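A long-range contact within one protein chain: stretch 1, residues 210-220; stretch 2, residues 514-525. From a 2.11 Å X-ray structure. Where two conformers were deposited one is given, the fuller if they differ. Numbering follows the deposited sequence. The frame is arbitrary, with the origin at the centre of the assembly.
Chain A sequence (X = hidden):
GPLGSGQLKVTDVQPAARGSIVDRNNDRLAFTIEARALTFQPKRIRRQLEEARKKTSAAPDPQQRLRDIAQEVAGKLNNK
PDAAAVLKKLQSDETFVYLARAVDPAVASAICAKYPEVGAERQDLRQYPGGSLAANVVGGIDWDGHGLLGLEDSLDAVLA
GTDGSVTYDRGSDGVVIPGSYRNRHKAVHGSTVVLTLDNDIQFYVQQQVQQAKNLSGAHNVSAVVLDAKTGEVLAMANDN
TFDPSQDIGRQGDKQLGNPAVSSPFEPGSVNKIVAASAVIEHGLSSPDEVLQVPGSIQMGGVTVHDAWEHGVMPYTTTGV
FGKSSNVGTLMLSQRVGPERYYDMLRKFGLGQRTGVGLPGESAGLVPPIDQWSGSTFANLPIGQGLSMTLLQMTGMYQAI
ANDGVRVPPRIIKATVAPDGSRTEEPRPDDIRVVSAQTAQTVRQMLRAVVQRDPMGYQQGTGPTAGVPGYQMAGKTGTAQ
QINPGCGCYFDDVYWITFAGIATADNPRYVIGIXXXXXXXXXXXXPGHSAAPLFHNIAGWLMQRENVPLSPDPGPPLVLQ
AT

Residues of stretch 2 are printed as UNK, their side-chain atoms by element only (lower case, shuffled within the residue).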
# COMPACT_ATOMS: atom_id res chain seq x y z
N GLN A 210 1.08 -12.50 8.46
CA GLN A 210 1.69 -13.82 8.56
C GLN A 210 0.63 -14.91 8.39
O GLN A 210 0.82 -15.86 7.63
CB GLN A 210 2.41 -13.99 9.91
CG GLN A 210 3.17 -15.34 10.03
CD GLN A 210 4.21 -15.51 8.92
OE1 GLN A 210 5.20 -14.78 8.87
NE2 GLN A 210 3.98 -16.46 8.01
N GLN A 211 -0.50 -14.78 9.06
CA GLN A 211 -1.46 -15.85 8.90
C GLN A 211 -2.24 -15.75 7.58
O GLN A 211 -2.77 -16.77 7.12
CB GLN A 211 -2.37 -15.91 10.12
CG GLN A 211 -1.59 -15.75 11.44
CD GLN A 211 -0.49 -16.79 11.69
OE1 GLN A 211 -0.65 -17.98 11.40
NE2 GLN A 211 0.63 -16.33 12.23
N ALA A 212 -2.30 -14.58 6.93
CA ALA A 212 -2.79 -14.54 5.55
C ALA A 212 -1.87 -15.32 4.62
O ALA A 212 -2.33 -16.05 3.73
CB ALA A 212 -2.92 -13.10 5.06
N LYS A 213 -0.56 -15.21 4.84
CA LYS A 213 0.38 -15.96 4.02
C LYS A 213 0.22 -17.46 4.25
O LYS A 213 0.13 -18.23 3.28
CB LYS A 213 1.81 -15.50 4.32
CG LYS A 213 2.87 -16.03 3.35
CD LYS A 213 3.45 -17.36 3.80
CE LYS A 213 4.67 -17.76 2.98
NZ LYS A 213 5.11 -19.11 3.34
N ASN A 214 0.17 -17.89 5.52
CA ASN A 214 -0.01 -19.31 5.84
C ASN A 214 -1.34 -19.85 5.31
O ASN A 214 -1.39 -20.96 4.78
CB ASN A 214 0.07 -19.53 7.35
CG ASN A 214 1.41 -19.11 7.94
OD1 ASN A 214 2.37 -18.88 7.22
ND2 ASN A 214 1.47 -19.04 9.28
N LEU A 215 -2.42 -19.08 5.46
CA LEU A 215 -3.74 -19.60 5.06
C LEU A 215 -3.90 -19.65 3.55
O LEU A 215 -4.48 -20.61 3.02
CB LEU A 215 -4.85 -18.75 5.67
CG LEU A 215 -5.11 -18.93 7.17
CD1 LEU A 215 -6.18 -17.98 7.64
CD2 LEU A 215 -5.52 -20.36 7.45
N SER A 216 -3.46 -18.60 2.85
CA SER A 216 -3.66 -18.52 1.40
C SER A 216 -2.67 -19.37 0.61
O SER A 216 -2.90 -19.60 -0.59
CB SER A 216 -3.52 -17.08 0.93
OG SER A 216 -2.16 -16.68 1.05
N GLY A 217 -1.58 -19.82 1.22
CA GLY A 217 -0.55 -20.49 0.44
C GLY A 217 0.27 -19.58 -0.45
O GLY A 217 1.06 -20.07 -1.25
N ALA A 218 0.10 -18.26 -0.32
CA ALA A 218 0.88 -17.31 -1.11
C ALA A 218 2.38 -17.44 -0.81
O ALA A 218 2.78 -17.83 0.29
CB ALA A 218 0.41 -15.88 -0.84
N HIS A 219 3.21 -17.09 -1.79
CA HIS A 219 4.66 -17.05 -1.59
C HIS A 219 5.06 -15.93 -0.65
O HIS A 219 6.10 -16.02 0.01
CB HIS A 219 5.40 -16.82 -2.92
CG HIS A 219 5.38 -17.98 -3.85
ND1 HIS A 219 5.69 -17.85 -5.19
CD2 HIS A 219 5.11 -19.29 -3.65
CE1 HIS A 219 5.59 -19.03 -5.78
NE2 HIS A 219 5.25 -19.93 -4.86
N ASN A 220 4.31 -14.83 -0.63
CA ASN A 220 4.58 -13.77 0.34
C ASN A 220 3.37 -12.85 0.37
O ASN A 220 2.53 -12.87 -0.53
CB ASN A 220 5.87 -13.01 0.01
CG ASN A 220 5.99 -12.67 -1.44
OD1 ASN A 220 6.64 -13.38 -2.22
ND2 ASN A 220 5.36 -11.56 -1.82
N UNK A 514 -1.09 -6.96 -0.76
CA UNK A 514 -0.75 -7.75 -1.93
C UNK A 514 -0.36 -9.16 -1.50
O UNK A 514 0.30 -9.35 -0.48
s UNK A 514 1.85 -9.25 -3.80
c UNK A 514 0.68 -7.88 -4.04
c UNK A 514 3.39 -8.34 -3.82
c UNK A 514 0.38 -7.11 -2.76
N UNK A 515 -0.83 -10.15 -2.26
CA UNK A 515 -0.52 -11.56 -2.07
C UNK A 515 0.15 -12.09 -3.32
O UNK A 515 -0.39 -11.94 -4.42
c UNK A 515 -2.40 -12.26 -0.42
c UNK A 515 -3.16 -11.00 -0.41
c UNK A 515 -1.76 -12.40 -1.81
c UNK A 515 -3.32 -13.44 -0.12
N UNK A 516 1.30 -12.75 -3.16
CA UNK A 516 2.04 -13.30 -4.29
C UNK A 516 1.56 -14.72 -4.53
O UNK A 516 1.93 -15.65 -3.80
o UNK A 516 5.60 -13.67 -5.18
c UNK A 516 4.36 -13.80 -5.20
o UNK A 516 3.78 -14.39 -6.14
c UNK A 516 3.54 -13.25 -4.03
N UNK A 517 0.72 -14.87 -5.54
CA UNK A 517 0.22 -16.16 -6.01
C UNK A 517 -0.37 -17.08 -4.93
O UNK A 517 0.11 -18.20 -4.73
o UNK A 517 -0.32 -18.01 -8.14
c UNK A 517 0.76 -18.08 -7.54
c UNK A 517 1.31 -16.90 -6.77
n UNK A 517 1.48 -19.18 -7.52
N UNK A 518 -1.44 -16.65 -4.25
CA UNK A 518 -2.07 -17.54 -3.27
C UNK A 518 -2.82 -18.67 -3.96
O UNK A 518 -3.33 -18.52 -5.08
c UNK A 518 -2.19 -15.40 -4.43
c UNK A 518 -3.04 -16.62 -2.52
c UNK A 518 -3.42 -15.59 -3.55
N UNK A 519 -2.85 -19.83 -3.29
CA UNK A 519 -3.68 -20.94 -3.74
C UNK A 519 -5.12 -20.80 -3.25
O UNK A 519 -6.02 -21.41 -3.83
c UNK A 519 -3.08 -22.27 -3.26
N UNK A 520 -5.34 -20.00 -2.20
CA UNK A 520 -6.65 -19.84 -1.56
C UNK A 520 -6.82 -18.38 -1.15
O UNK A 520 -5.90 -17.57 -1.27
n UNK A 520 -5.22 -22.87 1.29
c UNK A 520 -6.77 -20.76 -0.32
c UNK A 520 -6.49 -23.11 0.63
n UNK A 520 -2.96 -23.16 1.56
c UNK A 520 -6.63 -22.26 -0.64
c UNK A 520 -4.08 -23.44 0.91
n UNK A 520 -4.07 -24.27 -0.12
N UNK A 521 -8.02 -18.05 -0.68
CA UNK A 521 -8.31 -16.78 -0.01
C UNK A 521 -7.37 -16.49 1.15
O UNK A 521 -6.74 -17.41 1.68
c UNK A 521 -10.71 -16.26 -0.40
o UNK A 521 -10.43 -16.19 -1.60
c UNK A 521 -9.72 -16.77 0.57
n UNK A 521 -11.90 -15.90 0.09
N UNK A 522 -7.32 -15.22 1.57
CA UNK A 522 -6.46 -14.85 2.68
C UNK A 522 -6.93 -15.47 3.99
O UNK A 522 -6.14 -15.58 4.92
o UNK A 522 -7.63 -12.72 3.08
c UNK A 522 -6.36 -13.32 2.83
N UNK A 523 -8.19 -15.91 4.08
CA UNK A 523 -8.63 -16.65 5.25
C UNK A 523 -8.62 -18.16 5.03
O UNK A 523 -9.08 -18.91 5.90
c UNK A 523 -11.09 -16.59 4.71
o UNK A 523 -12.28 -16.47 5.08
o UNK A 523 -10.75 -16.99 3.57
c UNK A 523 -10.02 -16.19 5.68
N UNK A 524 -8.11 -18.63 3.90
CA UNK A 524 -7.95 -20.04 3.63
C UNK A 524 -9.13 -20.71 2.97
O UNK A 524 -9.09 -21.93 2.78
N UNK A 525 -10.18 -19.96 2.62
CA UNK A 525 -11.27 -20.50 1.83
C UNK A 525 -10.89 -20.50 0.36
O UNK A 525 -9.99 -19.76 -0.05
c UNK A 525 -12.54 -19.67 2.06

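Position 514 carries an unbranched chain of three carbons and one sulfur, the sulfur lying between the second and third carbons; this is Met514. Its terminal methyl lies near the end of the Asn220 side chain. Position 515 has four carbons forked at the second, the pattern of leucine. Leu515 turns its CD2 to within 3.6 Å of Ser216 OG, and its CB lies 4.2 Å from Ala218 CB.

At position 516 two carbons end in two oxygens, hence Asp516. Its backbone grips stretch 1 twice: Asp516 N donates to Asn220 O (2.9 Å), and Asp516 O accepts from His219 N (2.8 Å). Position 517 has two carbons, the second bearing two further atoms, one oxygen and one nitrogen. The amide identifies Asn517, whose ND2 stands 4.5 Å from His219 CE1.

The three carbons of position 518 close a ring onto the backbone nitrogen, which only proline does. Pro518 packs its CB 3.5 Å from Ser216 CB and 3.9 Å from Ala218 CB. Position 519 has a single carbon, so it is Ala519; its N makes a weak hydrogen bond to Ser216 O (2.7 Å).

Position 520 extends through three carbons and a nitrogen to a carbon bearing two more nitrogens, a guanidinium. Arg520 donates from NE to Leu215 O (2.9 Å) and more weakly from NH2 to the same Leu215 O (3.3 Å), while its backbone N bonds Ser216 O at 3.0 Å. Position 521 again has two carbons with an oxygen and a nitrogen on the second, its CA-to-CB bond directed away from stretch 1: Asn521, which meets the helix through its backbone O, 3.3 Å from Ser216 CA.

One carbon followed by one oxygen marks position 522 as Ser522, with its CB 4.1 Å from Ala212 CB. Position 523 has two carbons and a terminal pair of oxygens, and its CA-to-CB bond points away from stretch 1; in Asp523 the backbone O touches Leu215 CD1 (3.5 Å). Position 524 lacks side-chain atoms and is Gly524. A CB here would crowd Leu215 CD2 and jam against the preceding carbonyl. The lone carbon of position 525 makes it Ala525, clear of stretch 1.

The contact works chiefly through main chain. The helix leaves Leu215 O and Ser216 O free for the Arg520 side chain and the 519–520 amides, and Gly217, with positive phi, turns the chain where a CB would crowd Arg520 NH2. Beyond it, Ala218 fits against Leu515 and Pro518, and the paired bonds to Asp516 secure the far end.

Stretch 2, residues 514-525: MLDNPARNSDGA
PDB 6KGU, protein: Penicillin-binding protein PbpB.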